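Local coordinates for protein uricase (Arthrobacter globiformis, PDB 2YZE) that catalyses the oxidation of uric acid to 5-hydroxyisourate, using molecular oxygen and water and releasing hydrogen peroxide, at residues G160-G165 / H218-Q223; A183-A188 / P248-F253. All coordinates share one frame; numbering follows the deposited sequence.

In the fold
Contact 1 (160-165 with 218-223) and contact 2 (183-188 with 248-253) flank the bound borate-lithium group NOB, which lies among residues assigned to urate binding. Their centres are about 13 Å apart, and they meet directly where L222 CD1 packs 4.0 Å from N249 CB. Contact 1 supplies the ring of F163 and the start of helix 222-236; contact 2 brings N249 and H251 from the strand that follows that helix. The side chains of F163 and N249 lie about 7 Å apart, both near the ligand. R180, just before strand 182-192, and T67 of the second subunit also bond to NOB, so the pocket is built across a subunit interface.

Contact 1: G160-G165 / H218-Q223; sequences GSEFHG and HSLALQ. With NOB ((dihydroxyboranyloxy-hydroxy-boranyl)oxylithium), chain I.
G160-E162 and H218-L220 run in roughly the same direction, 36° apart, and form a single parallel bridge in which S219 N donates to G160 O (3.3 Å) and S219 O accepts from E162 N (2.7 Å). Beside this bridge, the extended E162 side chain carries its carboxylate to the imidazole of H218. H218 offers NE2 at its ring edge to E162 OE2 in a very short bond of 2.5 Å, the two planes turned 72° against each other. The other oxygen, OE1, receives H164 NE2 from above the carboxylate plane, so two histidines hold the group and limit its rotation. L220 lies alongside, its CD2 4.1 Å from E162 CD. A water links S161 OG, S219 OG and E162 O, while R180 and T225 also bond to S161 OG and S219 OG, respectively. A chi1 of -168°, with CG opposite the backbone N, turns the F163 ring to the ligand side. NOB OB2 sits over the centre of one face, 3.7 Å above the plane, and L220 O lies at the ring edge. A221 is the N-cap of helix 222-236, and the next amide, L222 N, gives NOB OB3 a 3.0 Å bond. An aromatic face beside a helix N-terminus is thus presented at the urate site of uricase, where F163 is an assigned binding residue.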
ATOM      1  N   GLY A 160      -6.126 -14.030 -28.595  1.00 27.03           N
ATOM      2  CA  GLY A 160      -4.928 -13.802 -29.386  1.00 25.70           C
ATOM      3  C   GLY A 160      -3.680 -14.062 -28.559  1.00 27.16           C
ATOM      4  O   GLY A 160      -2.652 -13.383 -28.695  1.00 27.59           O
ATOM      5  N   SER A 161      -3.786 -15.041 -27.673  1.00 23.85           N
ATOM      6  CA  SER A 161      -2.684 -15.438 -26.818  1.00 23.53           C
ATOM      7  C   SER A 161      -2.779 -16.940 -26.601  1.00 22.34           C
ATOM      8  O   SER A 161      -3.845 -17.464 -26.282  1.00 21.47           O
ATOM      9  CB  SER A 161      -2.753 -14.713 -25.476  1.00 24.13           C
ATOM     10  OG  SER A 161      -1.792 -15.236 -24.575  1.00 26.38           O
ATOM     11  N   GLU A 162      -1.659 -17.626 -26.789  1.00 22.14           N
ATOM     12  CA  GLU A 162      -1.596 -19.071 -26.621  1.00 22.28           C
ATOM     13  C   GLU A 162      -0.385 -19.432 -25.779  1.00 21.85           C
ATOM     14  O   GLU A 162       0.496 -18.601 -25.537  1.00 21.10           O
ATOM     15  CB  GLU A 162      -1.436 -19.762 -27.977  1.00 22.93           C
ATOM     16  CG  GLU A 162      -2.464 -19.395 -29.010  1.00 26.51           C
ATOM     17  CD  GLU A 162      -2.214 -20.086 -30.343  1.00 29.60           C
ATOM     18  OE1 GLU A 162      -1.879 -21.290 -30.343  1.00 29.46           O
ATOM     19  OE2 GLU A 162      -2.364 -19.429 -31.392  1.00 29.56           O
ATOM     20  N   PHE A 163      -0.360 -20.677 -25.321  1.00 21.26           N
ATOM     21  CA  PHE A 163       0.770 -21.198 -24.566  1.00 21.58           C
ATOM     22  C   PHE A 163       0.712 -22.711 -24.605  1.00 20.80           C
ATOM     23  O   PHE A 163      -0.076 -23.340 -23.899  1.00 20.31           O
ATOM     24  CB  PHE A 163       0.790 -20.723 -23.116  1.00 20.21           C
ATOM     25  CG  PHE A 163       2.095 -21.016 -22.420  1.00 20.11           C
ATOM     26  CD1 PHE A 163       3.298 -20.566 -22.965  1.00 24.12           C
ATOM     27  CD2 PHE A 163       2.134 -21.772 -21.257  1.00 20.40           C
ATOM     28  CE1 PHE A 163       4.528 -20.873 -22.359  1.00 21.79           C
ATOM     29  CE2 PHE A 163       3.351 -22.083 -20.645  1.00 21.96           C
ATOM     30  CZ  PHE A 163       4.552 -21.630 -21.202  1.00 21.71           C
ATOM     31  N   HIS A 164       1.555 -23.282 -25.455  1.00 20.62           N
ATOM     32  CA  HIS A 164       1.620 -24.720 -25.630  1.00 20.53           C
ATOM     33  C   HIS A 164       3.022 -25.112 -26.072  1.00 21.20           C
ATOM     34  O   HIS A 164       3.853 -24.252 -26.376  1.00 21.47           O
ATOM     35  CB  HIS A 164       0.582 -25.150 -26.675  1.00 19.22           C
ATOM     36  CG  HIS A 164       0.602 -24.322 -27.924  1.00 19.39           C
ATOM     37  ND1 HIS A 164       1.608 -24.410 -28.863  1.00 21.06           N
ATOM     38  CD2 HIS A 164      -0.252 -23.373 -28.376  1.00 19.24           C
ATOM     39  CE1 HIS A 164       1.372 -23.552 -29.840  1.00 20.73           C
ATOM     40  NE2 HIS A 164       0.249 -22.910 -29.569  1.00 20.38           N
ATOM     41  N   GLY A 165       3.292 -26.413 -26.091  1.00 21.27           N
ATOM     42  CA  GLY A 165       4.604 -26.873 -26.509  1.00 21.68           C
ATOM     43  C   GLY A 165       5.661 -26.846 -25.422  1.00 23.60           C
ATOM     44  O   GLY A 165       6.837 -27.084 -25.699  1.00 24.50           O
ATOM     45  N   HIS A 218       0.563 -11.779 -32.088  1.00 25.87           N
ATOM     46  CA  HIS A 218      -0.198 -12.974 -31.739  1.00 27.24           C
ATOM     47  C   HIS A 218       0.770 -13.720 -30.831  1.00 26.23           C
ATOM     48  O   HIS A 218       1.720 -14.346 -31.302  1.00 27.76           O
ATOM     49  CB  HIS A 218      -0.512 -13.831 -32.965  1.00 29.46           C
ATOM     50  CG  HIS A 218      -1.301 -15.058 -32.637  1.00 32.85           C
ATOM     51  ND1 HIS A 218      -2.640 -15.018 -32.316  1.00 34.18           N
ATOM     52  CD2 HIS A 218      -0.922 -16.354 -32.513  1.00 33.96           C
ATOM     53  CE1 HIS A 218      -3.053 -16.234 -32.006  1.00 36.03           C
ATOM     54  NE2 HIS A 218      -2.030 -17.062 -32.118  1.00 35.84           N
ATOM     55  N   SER A 219       0.520 -13.648 -29.530  1.00 25.09           N
ATOM     56  CA  SER A 219       1.405 -14.233 -28.532  1.00 24.03           C
ATOM     57  C   SER A 219       1.376 -15.741 -28.325  1.00 23.26           C
ATOM     58  O   SER A 219       0.322 -16.328 -28.084  1.00 22.47           O
ATOM     59  CB  SER A 219       1.162 -13.547 -27.186  1.00 21.76           C
ATOM     60  OG  SER A 219       2.080 -14.010 -26.218  1.00 23.07           O
ATOM     61  N   LEU A 220       2.554 -16.353 -28.422  1.00 21.58           N
ATOM     62  CA  LEU A 220       2.709 -17.788 -28.208  1.00 20.19           C
ATOM     63  C   LEU A 220       3.376 -17.960 -26.854  1.00 19.71           C
ATOM     64  O   LEU A 220       3.527 -19.070 -26.354  1.00 20.39           O
ATOM     65  CB  LEU A 220       3.584 -18.407 -29.299  1.00 22.40           C
ATOM     66  CG  LEU A 220       3.045 -18.288 -30.724  1.00 23.38           C
ATOM     67  CD1 LEU A 220       4.004 -18.972 -31.699  1.00 26.22           C
ATOM     68  CD2 LEU A 220       1.661 -18.934 -30.796  1.00 24.36           C
ATOM     69  N   ALA A 221       3.779 -16.834 -26.269  1.00 20.45           N
ATOM     70  CA  ALA A 221       4.426 -16.809 -24.964  1.00 20.16           C
ATOM     71  C   ALA A 221       4.662 -15.350 -24.582  1.00 20.16           C
ATOM     72  O   ALA A 221       4.864 -14.502 -25.445  1.00 19.44           O
ATOM     73  CB  ALA A 221       5.748 -17.549 -25.018  1.00 21.39           C
ATOM     74  N   LEU A 222       4.624 -15.058 -23.291  1.00 20.94           N
ATOM     75  CA  LEU A 222       4.851 -13.689 -22.837  1.00 22.73           C
ATOM     76  C   LEU A 222       6.262 -13.282 -23.259  1.00 21.05           C
ATOM     77  O   LEU A 222       6.515 -12.114 -23.568  1.00 21.96           O
ATOM     78  CB  LEU A 222       4.733 -13.598 -21.316  1.00 22.86           C
ATOM     79  CG  LEU A 222       4.023 -12.371 -20.730  1.00 27.74           C
ATOM     80  CD1 LEU A 222       4.494 -12.177 -19.304  1.00 23.97           C
ATOM     81  CD2 LEU A 222       4.300 -11.121 -21.555  1.00 22.71           C
ATOM     82  N   GLN A 223       7.175 -14.251 -23.266  1.00 20.16           N
ATOM     83  CA  GLN A 223       8.562 -13.990 -23.661  1.00 20.60           C
ATOM     84  C   GLN A 223       8.618 -13.437 -25.083  1.00 19.90           C
ATOM     85  O   GLN A 223       9.376 -12.511 -25.359  1.00 18.27           O
ATOM     86  CB  GLN A 223       9.420 -15.268 -23.571  1.00 20.95           C
ATOM     87  CG  GLN A 223       9.756 -15.717 -22.145  1.00 22.46           C
ATOM     88  CD  GLN A 223       8.710 -16.647 -21.552  1.00 21.35           C
ATOM     89  OE1 GLN A 223       7.536 -16.575 -21.898  1.00 21.28           O
ATOM     90  NE2 GLN A 223       9.136 -17.519 -20.645  1.00 21.32           N
TER
HETATM   91  B1  NOB I 403       4.503 -18.147 -20.038  1.00 32.07           B
HETATM   92  B2  NOB I 403       3.110 -18.643 -17.911  1.00 33.32           B
HETATM   93  OB1 NOB I 403       5.957 -18.533 -19.638  1.00 30.03           O
HETATM   94  OB2 NOB I 403       3.065 -18.454 -19.504  1.00 32.55           O
HETATM   95  OB3 NOB I 403       4.144 -17.176 -21.197  1.00 30.76           O
HETATM   96  OB4 NOB I 403       3.407 -17.567 -16.774  1.00 34.10           O
HETATM   97  OB5 NOB I 403       2.944 -20.145 -17.446  1.00 30.90           O
HETATM   98 LI   NOB I 403       4.835 -20.214 -18.080  1.00 25.77          LI
HETATM   99  O   HOH W   1       0.738 -15.916 -24.860  1.00 22.36           O
HETATM  100  O   HOH W   2       2.343 -21.392 -27.469  1.00 17.22           O

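Contact 2: A183-A188 / P248-F253. With NOB ((dihydroxyboranyloxy-hydroxy-boranyl)oxylithium), chain I.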
ATOM      1  N   ALA A 183      -2.528 -10.741 -19.559  1.00 17.59           N
ATOM      2  CA  ALA A 183      -2.579  -9.446 -18.886  1.00 20.00           C
ATOM      3  C   ALA A 183      -1.261  -9.201 -18.164  1.00 20.13           C
ATOM      4  O   ALA A 183      -0.687 -10.119 -17.567  1.00 17.95           O
ATOM      5  CB  ALA A 183      -3.733  -9.420 -17.890  1.00 19.51           C
ATOM      6  N   THR A 184      -0.783  -7.964 -18.210  1.00 19.21           N
ATOM      7  CA  THR A 184       0.473  -7.641 -17.557  1.00 19.66           C
ATOM      8  C   THR A 184       0.537  -6.164 -17.187  1.00 21.09           C
ATOM      9  O   THR A 184      -0.341  -5.386 -17.558  1.00 21.34           O
ATOM     10  CB  THR A 184       1.675  -8.005 -18.483  1.00 20.40           C
ATOM     11  OG1 THR A 184       2.903  -7.818 -17.776  1.00 19.77           O
ATOM     12  CG2 THR A 184       1.691  -7.132 -19.725  1.00 20.81           C
ATOM     13  N   ASP A 185       1.564  -5.801 -16.423  1.00 22.07           N
ATOM     14  CA  ASP A 185       1.800  -4.414 -16.023  1.00 23.83           C
ATOM     15  C   ASP A 185       3.070  -4.044 -16.766  1.00 23.17           C
ATOM     16  O   ASP A 185       4.126  -4.610 -16.503  1.00 24.49           O
ATOM     17  CB  ASP A 185       2.067  -4.285 -14.522  1.00 25.65           C
ATOM     18  CG  ASP A 185       0.840  -4.538 -13.679  1.00 30.29           C
ATOM     19  OD1 ASP A 185      -0.284  -4.280 -14.159  1.00 32.01           O
ATOM     20  OD2 ASP A 185       1.006  -4.977 -12.520  1.00 33.83           O
ATOM     21  N   VAL A 186       2.979  -3.114 -17.701  1.00 23.31           N
ATOM     22  CA  VAL A 186       4.157  -2.743 -18.463  1.00 24.41           C
ATOM     23  C   VAL A 186       5.148  -1.901 -17.658  1.00 26.33           C
ATOM     24  O   VAL A 186       4.866  -0.757 -17.298  1.00 26.31           O
ATOM     25  CB  VAL A 186       3.765  -1.986 -19.750  1.00 25.61           C
ATOM     26  CG1 VAL A 186       5.010  -1.696 -20.592  1.00 26.72           C
ATOM     27  CG2 VAL A 186       2.769  -2.816 -20.552  1.00 24.36           C
ATOM     28  N   SER A 187       6.288  -2.510 -17.347  1.00 26.42           N
ATOM     29  CA  SER A 187       7.379  -1.854 -16.636  1.00 27.18           C
ATOM     30  C   SER A 187       8.533  -1.971 -17.606  1.00 26.91           C
ATOM     31  O   SER A 187       9.040  -3.071 -17.853  1.00 24.60           O
ATOM     32  CB  SER A 187       7.746  -2.583 -15.340  1.00 30.27           C
ATOM     33  OG  SER A 187       6.974  -2.124 -14.248  1.00 34.99           O
ATOM     34  N   ALA A 188       8.932  -0.844 -18.177  1.00 22.75           N
ATOM     35  CA  ALA A 188      10.021  -0.853 -19.135  1.00 22.29           C
ATOM     36  C   ALA A 188      10.948   0.315 -18.874  1.00 22.77           C
ATOM     37  O   ALA A 188      10.511   1.388 -18.458  1.00 19.66           O
ATOM     38  CB  ALA A 188       9.469  -0.770 -20.549  1.00 21.67           C
ATOM     39  N   PRO A 248       4.860  -8.979 -15.431  1.00 21.41           N
ATOM     40  CA  PRO A 248       4.210 -10.033 -14.652  1.00 21.27           C
ATOM     41  C   PRO A 248       3.125 -10.673 -15.512  1.00 23.41           C
ATOM     42  O   PRO A 248       2.534 -10.010 -16.366  1.00 24.22           O
ATOM     43  CB  PRO A 248       3.622  -9.273 -13.468  1.00 22.10           C
ATOM     44  CG  PRO A 248       3.270  -7.945 -14.078  1.00 22.33           C
ATOM     45  CD  PRO A 248       4.512  -7.647 -14.903  1.00 21.41           C
ATOM     46  N   ASN A 249       2.886 -11.963 -15.327  1.00 23.26           N
ATOM     47  CA  ASN A 249       1.827 -12.616 -16.081  1.00 22.48           C
ATOM     48  C   ASN A 249       0.706 -12.691 -15.060  1.00 22.62           C
ATOM     49  O   ASN A 249       0.650 -13.623 -14.253  1.00 22.77           O
ATOM     50  CB  ASN A 249       2.239 -14.018 -16.529  1.00 24.27           C
ATOM     51  CG  ASN A 249       1.299 -14.589 -17.580  1.00 29.24           C
ATOM     52  OD1 ASN A 249       0.233 -14.027 -17.845  1.00 30.00           O
ATOM     53  ND2 ASN A 249       1.688 -15.709 -18.186  1.00 31.46           N
ATOM     54  N   LYS A 250      -0.157 -11.679 -15.077  1.00 22.63           N
ATOM     55  CA  LYS A 250      -1.273 -11.579 -14.145  1.00 23.22           C
ATOM     56  C   LYS A 250      -2.364 -12.539 -14.581  1.00 23.05           C
ATOM     57  O   LYS A 250      -3.155 -12.257 -15.483  1.00 20.61           O
ATOM     58  CB  LYS A 250      -1.776 -10.140 -14.112  1.00 22.83           C
ATOM     59  CG  LYS A 250      -0.617  -9.141 -14.144  1.00 29.00           C
ATOM     60  CD  LYS A 250      -0.856  -7.934 -13.278  1.00 33.26           C
ATOM     61  CE  LYS A 250      -2.062  -7.152 -13.713  1.00 34.85           C
ATOM     62  NZ  LYS A 250      -2.275  -6.034 -12.760  1.00 39.61           N
ATOM     63  N   HIS A 251      -2.382 -13.685 -13.917  1.00 22.58           N
ATOM     64  CA  HIS A 251      -3.308 -14.753 -14.235  1.00 23.00           C
ATOM     65  C   HIS A 251      -4.789 -14.472 -14.068  1.00 21.53           C
ATOM     66  O   HIS A 251      -5.257 -14.056 -13.008  1.00 20.85           O
ATOM     67  CB  HIS A 251      -2.926 -16.000 -13.440  1.00 24.49           C
ATOM     68  CG  HIS A 251      -1.497 -16.415 -13.625  1.00 26.20           C
ATOM     69  ND1 HIS A 251      -0.642 -16.638 -12.567  1.00 28.39           N
ATOM     70  CD2 HIS A 251      -0.773 -16.643 -14.747  1.00 24.56           C
ATOM     71  CE1 HIS A 251       0.547 -16.985 -13.029  1.00 26.02           C
ATOM     72  NE2 HIS A 251       0.494 -16.996 -14.348  1.00 27.20           N
ATOM     73  N   HIS A 252      -5.508 -14.694 -15.161  1.00 21.06           N
ATOM     74  CA  HIS A 252      -6.954 -14.564 -15.210  1.00 21.29           C
ATOM     75  C   HIS A 252      -7.395 -15.991 -15.512  1.00 21.85           C
ATOM     76  O   HIS A 252      -7.375 -16.430 -16.665  1.00 23.91           O
ATOM     77  CB  HIS A 252      -7.369 -13.597 -16.320  1.00 18.70           C
ATOM     78  CG  HIS A 252      -7.213 -12.155 -15.941  1.00 20.34           C
ATOM     79  ND1 HIS A 252      -6.009 -11.620 -15.534  1.00 21.64           N
ATOM     80  CD2 HIS A 252      -8.114 -11.147 -15.867  1.00 20.84           C
ATOM     81  CE1 HIS A 252      -6.176 -10.346 -15.223  1.00 22.30           C
ATOM     82  NE2 HIS A 252      -7.443 -10.034 -15.416  1.00 20.62           N
ATOM     83  N   PHE A 253      -7.737 -16.723 -14.455  1.00 21.94           N
ATOM     84  CA  PHE A 253      -8.153 -18.116 -14.575  1.00 22.49           C
ATOM     85  C   PHE A 253      -9.584 -18.252 -15.067  1.00 22.52           C
ATOM     86  O   PHE A 253     -10.501 -17.651 -14.503  1.00 20.80           O
ATOM     87  CB  PHE A 253      -8.025 -18.819 -13.220  1.00 22.68           C
ATOM     88  CG  PHE A 253      -6.615 -18.909 -12.718  1.00 24.73           C
ATOM     89  CD1 PHE A 253      -5.727 -19.832 -13.266  1.00 25.36           C
ATOM     90  CD2 PHE A 253      -6.161 -18.052 -11.722  1.00 22.77           C
ATOM     91  CE1 PHE A 253      -4.403 -19.896 -12.829  1.00 26.85           C
ATOM     92  CE2 PHE A 253      -4.840 -18.107 -11.276  1.00 25.92           C
ATOM     93  CZ  PHE A 253      -3.960 -19.030 -11.831  1.00 26.96           C
TER
HETATM   94  B1  NOB I 403       4.503 -18.147 -20.038  1.00 32.07           B
HETATM   95  B2  NOB I 403       3.110 -18.643 -17.911  1.00 33.32           B
HETATM   96  OB1 NOB I 403       5.957 -18.533 -19.638  1.00 30.03           O
HETATM   97  OB2 NOB I 403       3.065 -18.454 -19.504  1.00 32.55           O
HETATM   98  OB3 NOB I 403       4.144 -17.176 -21.197  1.00 30.76           O
HETATM   99  OB4 NOB I 403       3.407 -17.567 -16.774  1.00 34.10           O
HETATM  100  OB5 NOB I 403       2.944 -20.145 -17.446  1.00 30.90           O
HETATM  101 LI   NOB I 403       4.835 -20.214 -18.080  1.00 25.77          LI
HETATM  102  O   HOH W   3      -2.260 -12.952 -17.932  1.00 22.18           O
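D185 and K250 cross at about a right angle where the antiparallel neighbours 182-192 and 240-254 meet, the latter broken by a bulge or short loop, in the large sheet of this uricase, a member of the tunnelling-fold (T-fold) superfamily. The lysine chain, bent at chi2 and chi3 (-61° at the latter), runs past A183 and T184, and brings K250 NZ to the syn side of D185 OD1 at 3.0 Å; its bond to OD2 is weak. D185 OD1 is also bonded by T154 of strand 143-157. With an alanine in place of this lysine, the D185 carboxylate would probably lose its charged mate and, though still held by T154, be freer to turn. On the backbone, K250 N donates to A183 O (3.0 Å). T184 points OG1 at P248 O, a 2.6 Å bond lying in the carbonyl plane on a lone pair, while D185 CB rests against CG of the proline ring. At the other end of the contact, the H252 ring approaches A183 CB obliquely through CE1 (3.7 Å), and its ND1 bonds back to K250 O. The amide of N249 and the NE2 edge of H251 both face NOB OB4; H251, assigned to the charge relay, has N249 O over one ring face. N249 ND2 gives a weak 2.9 Å hydrogen bond to NOB OB4.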